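Local coordinates for PqqA binding protein (Xanthomonas campestris pv. campestris, PDB 3G2B), which probably binds the precursor peptide PqqA and presents it to PqqE during biosynthesis of the cofactor pyrroloquinoline quinone, at residues A45-V48 with A49-D53; G54-S57 with L58-A62; T84-L87 with H88-L92. All coordinates share one frame; numbering follows the deposited sequence.

Overall arrangement
From the N terminus, the chain runs through the strands 20-24 and 29-41 before entering the three helices that carry the contacts. Each contact is local, and the three follow in series, neither nesting nor crossing. Contact 1 covers the last turns of helix 44-51 and its exit, contact 2 the loop and first turn of helix 58-68, and contact 3 the end of helix 73-89 and the turn into strand 93-94. Tyr52 at the end of contact 1 ties them together: its ring packs on Leu58 and Ile61 of contact 2, and its hydroxyl probably hydrogen-bonds Thr84 and touches Leu87 of contact 3. All three contacts also touch the second subunit.

Contact 1: residues A45-V48 with A49-D53; sequences ALVV and AQRYD
Val48 meets Tyr52 one turn further along, where helix 44-51 ends. With Val48 CG1 anti to the backbone N (chi1 175°), this methyl faces down the helix and lies beside the hydroxyl end of the ring, 3.7 Å from Tyr52 CE2. The backbone of Val48 covers the ring as well: Val48 O stands 3.6 Å above the ring plane, over its centre. That oxygen also receives the N-H of Tyr52 in a weak bond of 3.2 Å, and Arg51 N adds a second weak one; Tyr52 is the first residue to leave helical geometry. Val47 makes the second pairing. Its side chain runs beside that of Arg51 in the same direction, and Val47 CG1 sits 3.9 Å above the guanidinium plane of Arg51, over its centre. Arg51 CG, turned beside its own backbone N (chi1 -64°), lies 3.1 Å from Val47 O; the bend at chi2 then lays the guanidinium over Val47 CG1. The rotation of the guanidinium is steadied at its edge, where Arg51 NE donates in plane to Gln50 OE1 (2.9 Å). Beneath these side chains Ala49 N continues the helical pattern, donating to Ala45 O at 3.0 Å and 165°, while Arg51 N bonds to Val47 O. The C-terminal half of helix 44-51 thus packs against two other helices. Val47 and Val48 touch Leu65 of helix 58-68, where Arg51 NH1 forms a salt bridge with Glu68; Val48 also touches Val80 and Leu83 of helix 73-89, the helix whose Thr84 hydrogen-bonds Tyr52 OH.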
loop_
_atom_site.group_PDB
_atom_site.type_symbol
_atom_site.label_atom_id
_atom_site.label_comp_id
_atom_site.label_asym_id
_atom_site.label_seq_id
_atom_site.Cartn_x
_atom_site.Cartn_y
_atom_site.Cartn_z
ATOM N N ALA A 45 -5.068 1.458 19.513
ATOM C CA ALA A 45 -4.721 1.829 18.137
ATOM C C ALA A 45 -5.623 2.972 17.669
ATOM O O ALA A 45 -5.221 3.815 16.863
ATOM C CB ALA A 45 -4.877 0.628 17.212
ATOM N N LEU A 46 -6.853 2.983 18.167
ATOM C CA LEU A 46 -7.803 4.034 17.823
ATOM C C LEU A 46 -7.262 5.373 18.329
ATOM O O LEU A 46 -7.289 6.381 17.619
ATOM C CB LEU A 46 -9.160 3.736 18.474
ATOM C CG LEU A 46 -10.210 4.842 18.416
ATOM C CD1 LEU A 46 -10.502 5.195 16.957
ATOM C CD2 LEU A 46 -11.480 4.378 19.131
ATOM N N VAL A 47 -6.757 5.377 19.560
ATOM C CA VAL A 47 -6.215 6.593 20.148
ATOM C C VAL A 47 -4.940 7.042 19.441
ATOM O O VAL A 47 -4.764 8.223 19.157
ATOM C CB VAL A 47 -5.909 6.396 21.650
ATOM C CG1 VAL A 47 -5.440 7.706 22.262
ATOM C CG2 VAL A 47 -7.155 5.886 22.370
ATOM N N VAL A 48 -4.055 6.093 19.150
ATOM C CA VAL A 48 -2.798 6.416 18.483
ATOM C C VAL A 48 -3.040 7.085 17.135
ATOM O O VAL A 48 -2.414 8.093 16.812
ATOM C CB VAL A 48 -1.940 5.151 18.263
ATOM C CG1 VAL A 48 -0.690 5.500 17.455
ATOM C CG2 VAL A 48 -1.560 4.539 19.601
ATOM N N ALA A 49 -3.949 6.520 16.347
ATOM C CA ALA A 49 -4.259 7.070 15.036
ATOM C C ALA A 49 -4.740 8.513 15.151
ATOM O O ALA A 49 -4.443 9.347 14.301
ATOM C CB ALA A 49 -5.320 6.216 14.358
ATOM N N GLN A 50 -5.483 8.799 16.215
ATOM C CA GLN A 50 -6.016 10.135 16.448
ATOM C C GLN A 50 -4.915 11.085 16.907
ATOM O O GLN A 50 -4.962 12.283 16.621
ATOM C CB GLN A 50 -7.132 10.064 17.501
ATOM C CG GLN A 50 -7.828 11.387 17.832
ATOM C CD GLN A 50 -7.116 12.182 18.912
ATOM O OE1 GLN A 50 -6.683 11.626 19.919
ATOM N NE2 GLN A 50 -7.008 13.491 18.714
ATOM N N ARG A 51 -3.915 10.541 17.594
ATOM C CA ARG A 51 -2.810 11.344 18.109
ATOM C C ARG A 51 -1.745 11.741 17.087
ATOM O O ARG A 51 -0.990 12.683 17.328
ATOM C CB ARG A 51 -2.150 10.628 19.296
ATOM C CG ARG A 51 -3.071 10.462 20.495
ATOM C CD ARG A 51 -3.583 11.813 20.979
ATOM N NE ARG A 51 -4.616 11.682 22.003
ATOM C CZ ARG A 51 -4.382 11.405 23.283
ATOM N NH1 ARG A 51 -5.396 11.305 24.131
ATOM N NH2 ARG A 51 -3.142 11.244 23.721
ATOM N N TYR A 52 -1.667 11.034 15.961
ATOM C CA TYR A 52 -0.684 11.382 14.932
ATOM C C TYR A 52 -0.935 12.831 14.521
ATOM O O TYR A 52 -2.081 13.219 14.311
ATOM C CB TYR A 52 -0.857 10.517 13.680
ATOM C CG TYR A 52 -0.499 9.049 13.799
ATOM C CD1 TYR A 52 -1.208 8.097 13.070
ATOM C CD2 TYR A 52 0.567 8.614 14.590
ATOM C CE1 TYR A 52 -0.875 6.747 13.116
ATOM C CE2 TYR A 52 0.915 7.249 14.645
ATOM C CZ TYR A 52 0.185 6.326 13.902
ATOM O OH TYR A 52 0.496 4.976 13.940
ATOM N N ASP A 53 0.128 13.623 14.402
ATOM C CA ASP A 53 -0.012 15.019 13.987
ATOM C C ASP A 53 1.184 15.503 13.172
ATOM O O ASP A 53 1.370 16.712 12.976
ATOM C CB ASP A 53 -0.228 15.932 15.203
ATOM C CG ASP A 53 0.970 15.976 16.137
ATOM O OD1 ASP A 53 0.869 16.644 17.191
ATOM O OD2 ASP A 53 2.007 15.353 15.837
#

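Contact 2: residues G54-S57 with L58-A62; sequences GTQS and LAQIA
A capping box joins Ser57, the N-cap residue of helix 58-68, to Gln60 three positions on. Ser57 OG accepts from Gln60 N at 3.1 Å, serving an amide of the first turn that has no earlier helical carbonyl to bond. In return Ser57 N donates to Gln60 OE1 at 2.9 Å, in the carbonyl plane and on a lone pair, so the side-chain oxygen is met from the side. Both bonds are nearly straight, each with an angle of 162°. The rotation of Ser57 about CA-CB (chi1 68°) places OG between its own N and carbonyl carbon, within reach of the first turn. Gln60 stays extended beyond CG, which carries its amide oxygen back to Ser57 N. The chain of Gln56 crosses that of Gln60 at about a right angle, and Gln56 NE2 comes within 3.4 Å of Gln60 CB; the two amide planes lie 27° apart. Ile61 N donates to Ser57 O at 2.9 Å, and Ile61 CG1 brushes the same oxygen at 3.3 Å. Just before the cap, Asp53 OD2 accepts from Thr55 N and Gln56 N, while Leu58 packs on Val80 and Thr84 of helix 73-89. Reciprocal bonding of this kind defines the capping box at a helix start, here at the joint between two helices of the helix-turn-helix region.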
loop_
_atom_site.group_PDB
_atom_site.type_symbol
_atom_site.label_atom_id
_atom_site.label_comp_id
_atom_site.label_asym_id
_atom_site.label_seq_id
_atom_site.Cartn_x
_atom_site.Cartn_y
_atom_site.Cartn_z
ATOM N N GLY A 54 1.985 14.554 12.691
ATOM C CA GLY A 54 3.150 14.878 11.887
ATOM C C GLY A 54 4.198 15.683 12.626
ATOM O O GLY A 54 5.081 16.280 12.005
ATOM N N THR A 55 4.110 15.689 13.954
ATOM C CA THR A 55 5.046 16.441 14.783
ATOM C C THR A 55 5.553 15.569 15.930
ATOM O O THR A 55 6.758 15.355 16.082
ATOM C CB THR A 55 4.359 17.687 15.372
ATOM O OG1 THR A 55 3.701 18.413 14.322
ATOM C CG2 THR A 55 5.377 18.592 16.040
ATOM N N GLN A 56 4.622 15.071 16.739
ATOM C CA GLN A 56 4.960 14.208 17.868
ATOM C C GLN A 56 5.563 12.906 17.354
ATOM O O GLN A 56 5.116 12.369 16.341
ATOM C CB GLN A 56 3.700 13.883 18.678
ATOM C CG GLN A 56 2.996 15.096 19.255
ATOM C CD GLN A 56 3.779 15.739 20.381
ATOM O OE1 GLN A 56 3.926 16.962 20.431
ATOM N NE2 GLN A 56 4.277 14.918 21.299
ATOM N N SER A 57 6.570 12.396 18.054
ATOM C CA SER A 57 7.207 11.142 17.660
ATOM C C SER A 57 6.458 9.999 18.322
ATOM O O SER A 57 5.658 10.226 19.231
ATOM C CB SER A 57 8.661 11.114 18.124
ATOM O OG SER A 57 8.728 11.036 19.538
ATOM N N LEU A 58 6.715 8.772 17.876
ATOM C CA LEU A 58 6.046 7.617 18.471
ATOM C C LEU A 58 6.452 7.497 19.936
ATOM O O LEU A 58 5.659 7.072 20.774
ATOM C CB LEU A 58 6.405 6.333 17.717
ATOM C CG LEU A 58 6.029 6.318 16.232
ATOM C CD1 LEU A 58 6.266 4.910 15.675
ATOM C CD2 LEU A 58 4.571 6.722 16.049
ATOM N N ALA A 59 7.692 7.869 20.241
ATOM C CA ALA A 59 8.170 7.819 21.617
ATOM C C ALA A 59 7.325 8.762 22.468
ATOM O O ALA A 59 6.878 8.400 23.557
ATOM C CB ALA A 59 9.645 8.226 21.677
ATOM N N GLN A 60 7.092 9.971 21.963
ATOM C CA GLN A 60 6.292 10.953 22.686
ATOM C C GLN A 60 4.846 10.493 22.814
ATOM O O GLN A 60 4.227 10.643 23.863
ATOM C CB GLN A 60 6.347 12.304 21.971
ATOM C CG GLN A 60 7.713 12.965 22.047
ATOM C CD GLN A 60 7.798 14.233 21.211
ATOM O OE1 GLN A 60 7.678 14.194 19.986
ATOM N NE2 GLN A 60 8.009 15.368 21.873
ATOM N N ILE A 61 4.306 9.930 21.741
ATOM C CA ILE A 61 2.930 9.454 21.776
ATOM C C ILE A 61 2.781 8.353 22.825
ATOM O O ILE A 61 1.817 8.344 23.592
ATOM C CB ILE A 61 2.494 8.930 20.390
ATOM C CG1 ILE A 61 2.375 10.108 19.416
ATOM C CG2 ILE A 61 1.161 8.188 20.503
ATOM C CD1 ILE A 61 2.127 9.705 17.977
ATOM N N ALA A 62 3.743 7.437 22.868
ATOM C CA ALA A 62 3.694 6.335 23.826
ATOM C C ALA A 62 3.827 6.828 25.264
ATOM O O ALA A 62 3.127 6.351 26.155
ATOM C CB ALA A 62 4.790 5.329 23.518
#

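Contact 3: residues T84-L87 with H88-L92; sequences TTTL and HQKRL. With PO4 (phosphate ion), chain B; PO4 (phosphate ion), chain C.
Leu87 and Leu92 bring their side chains together obliquely across a Schellman motif that ends helix 73-89, with Leu87 CD2 3.9 Å from Leu92 CD1. The backbone sets up this meeting. Leu92 N donates to Leu87 O at 3.1 Å, with the donor nearly in line with the C=O bond, and Arg91 N donates to His88 O at 2.9 Å. Arg91 is the C-prime residue, and its positive phi of 61° reverses the chain so that Leu92 returns over the last turn. The hydrophobic pair faces inward, where Leu87 and Leu92 both touch Val39 of strand 29-41. Other faces of the helix carry mixed polar and apolar pairings. Thr86 and Lys90 run side by side in the same direction, Thr86 CG2 standing 4.0 Å from Lys90 CE. Gln89, extended beyond CG, runs back toward the preceding turn, and Gln89 CG presses on Thr85 O at 3.0 Å, while Gln89 N bonds to that same oxygen. A water is hydrogen-bonded to His88 ND1 and more weakly to Thr85 O. Beyond the motif, two positively charged side chains reach phosphate ions that probably came from the crystallisation liquor. Lys90 is extended until chi4 (-59°), whose bend turns Lys90 NZ onto O2 of one phosphate (chain C) at 2.7 Å. Arg16 and Arg37 from both subunits, with Lys90 and Arg91 of the second subunit, also bind the phosphates, so these ions sit at the subunit interface. Arg91 meets the other phosphate (chain B) with the edge of its guanidinium: Arg91 NE donates to O1 at 3.2 Å, and Arg91 NH1 donates almost straight (170°) to O2 at 2.8 Å.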
loop_
_atom_site.group_PDB
_atom_site.type_symbol
_atom_site.label_atom_id
_atom_site.label_comp_id
_atom_site.label_asym_id
_atom_site.label_seq_id
_atom_site.Cartn_x
_atom_site.Cartn_y
_atom_site.Cartn_z
ATOM N N THR A 84 2.046 1.412 14.000
ATOM C CA THR A 84 2.530 2.355 13.002
ATOM C C THR A 84 3.205 1.639 11.843
ATOM O O THR A 84 3.065 2.037 10.689
ATOM C CB THR A 84 3.500 3.358 13.642
ATOM O OG1 THR A 84 2.847 3.981 14.754
ATOM C CG2 THR A 84 3.915 4.420 12.636
ATOM N N THR A 85 3.933 0.571 12.154
ATOM C CA THR A 85 4.595 -0.207 11.123
ATOM C C THR A 85 3.537 -0.784 10.178
ATOM O O THR A 85 3.686 -0.725 8.960
ATOM C CB THR A 85 5.412 -1.351 11.741
ATOM O OG1 THR A 85 6.474 -0.794 12.527
ATOM C CG2 THR A 85 5.998 -2.241 10.655
ATOM N N THR A 86 2.468 -1.333 10.747
ATOM C CA THR A 86 1.387 -1.902 9.947
ATOM C C THR A 86 0.713 -0.842 9.080
ATOM O O THR A 86 0.470 -1.059 7.888
ATOM C CB THR A 86 0.330 -2.561 10.852
ATOM O OG1 THR A 86 0.929 -3.675 11.530
ATOM C CG2 THR A 86 -0.863 -3.050 10.031
ATOM N N LEU A 87 0.416 0.312 9.672
ATOM C CA LEU A 87 -0.229 1.381 8.915
ATOM C C LEU A 87 0.698 1.930 7.836
ATOM O O LEU A 87 0.248 2.346 6.765
ATOM C CB LEU A 87 -0.680 2.505 9.854
ATOM C CG LEU A 87 -1.713 2.107 10.914
ATOM C CD1 LEU A 87 -2.155 3.364 11.674
ATOM C CD2 LEU A 87 -2.915 1.435 10.259
ATOM N N HIS A 88 1.997 1.932 8.109
ATOM C CA HIS A 88 2.958 2.422 7.130
ATOM C C HIS A 88 3.007 1.444 5.955
ATOM O O HIS A 88 3.045 1.853 4.797
ATOM C CB HIS A 88 4.347 2.546 7.757
ATOM C CG HIS A 88 5.374 3.115 6.828
ATOM N ND1 HIS A 88 6.652 2.608 6.733
ATOM C CD2 HIS A 88 5.315 4.154 5.961
ATOM C CE1 HIS A 88 7.336 3.309 5.845
ATOM N NE2 HIS A 88 6.549 4.251 5.362
ATOM N N GLN A 89 2.994 0.150 6.259
ATOM C CA GLN A 89 3.033 -0.866 5.211
ATOM C C GLN A 89 1.835 -0.712 4.285
ATOM O O GLN A 89 1.937 -0.945 3.076
ATOM C CB GLN A 89 3.027 -2.265 5.825
ATOM C CG GLN A 89 4.261 -2.584 6.651
ATOM C CD GLN A 89 4.202 -3.967 7.260
ATOM O OE1 GLN A 89 3.194 -4.350 7.853
ATOM N NE2 GLN A 89 5.287 -4.722 7.128
ATOM N N LYS A 90 0.707 -0.300 4.858
ATOM C CA LYS A 90 -0.520 -0.118 4.095
ATOM C C LYS A 90 -0.585 1.214 3.350
ATOM O O LYS A 90 -1.620 1.560 2.782
ATOM C CB LYS A 90 -1.735 -0.285 5.011
ATOM C CG LYS A 90 -1.922 -1.720 5.507
ATOM C CD LYS A 90 -3.178 -1.871 6.345
ATOM C CE LYS A 90 -3.347 -3.294 6.871
ATOM N NZ LYS A 90 -3.427 -4.321 5.790
ATOM N N ARG A 91 0.529 1.949 3.354
ATOM C CA ARG A 91 0.641 3.232 2.654
ATOM C C ARG A 91 -0.355 4.268 3.170
ATOM O O ARG A 91 -0.915 5.043 2.389
ATOM C CB ARG A 91 0.393 3.031 1.154
ATOM C CG ARG A 91 0.824 1.677 0.603
ATOM C CD ARG A 91 2.279 1.651 0.212
ATOM N NE ARG A 91 2.555 2.561 -0.897
ATOM C CZ ARG A 91 3.738 2.672 -1.488
ATOM N NH1 ARG A 91 3.908 3.527 -2.486
ATOM N NH2 ARG A 91 4.753 1.921 -1.082
ATOM N N LEU A 92 -0.572 4.301 4.478
ATOM C CA LEU A 92 -1.536 5.237 5.036
ATOM C C LEU A 92 -0.912 6.438 5.735
ATOM O O LEU A 92 -1.627 7.355 6.132
ATOM C CB LEU A 92 -2.446 4.509 6.030
ATOM C CG LEU A 92 -3.193 3.271 5.526
ATOM C CD1 LEU A 92 -3.976 2.655 6.672
ATOM C CD2 LEU A 92 -4.115 3.658 4.388
HETATM P P PO4 B . 0.412 5.170 -3.312
HETATM O O1 PO4 B . 0.103 4.079 -2.216
HETATM O O2 PO4 B . 1.971 5.283 -3.521
HETATM O O3 PO4 B . -0.283 4.759 -4.667
HETATM O O4 PO4 B . -0.153 6.564 -2.845
HETATM P P PO4 C . -4.498 -3.544 2.252
HETATM O O1 PO4 C . -3.521 -2.719 1.329
HETATM O O2 PO4 C . -3.675 -4.605 3.079
HETATM O O3 PO4 C . -5.244 -2.560 3.233
HETATM O O4 PO4 C . -5.563 -4.290 1.362
HETATM O O HOH W 1 6.726 -0.326 7.705
#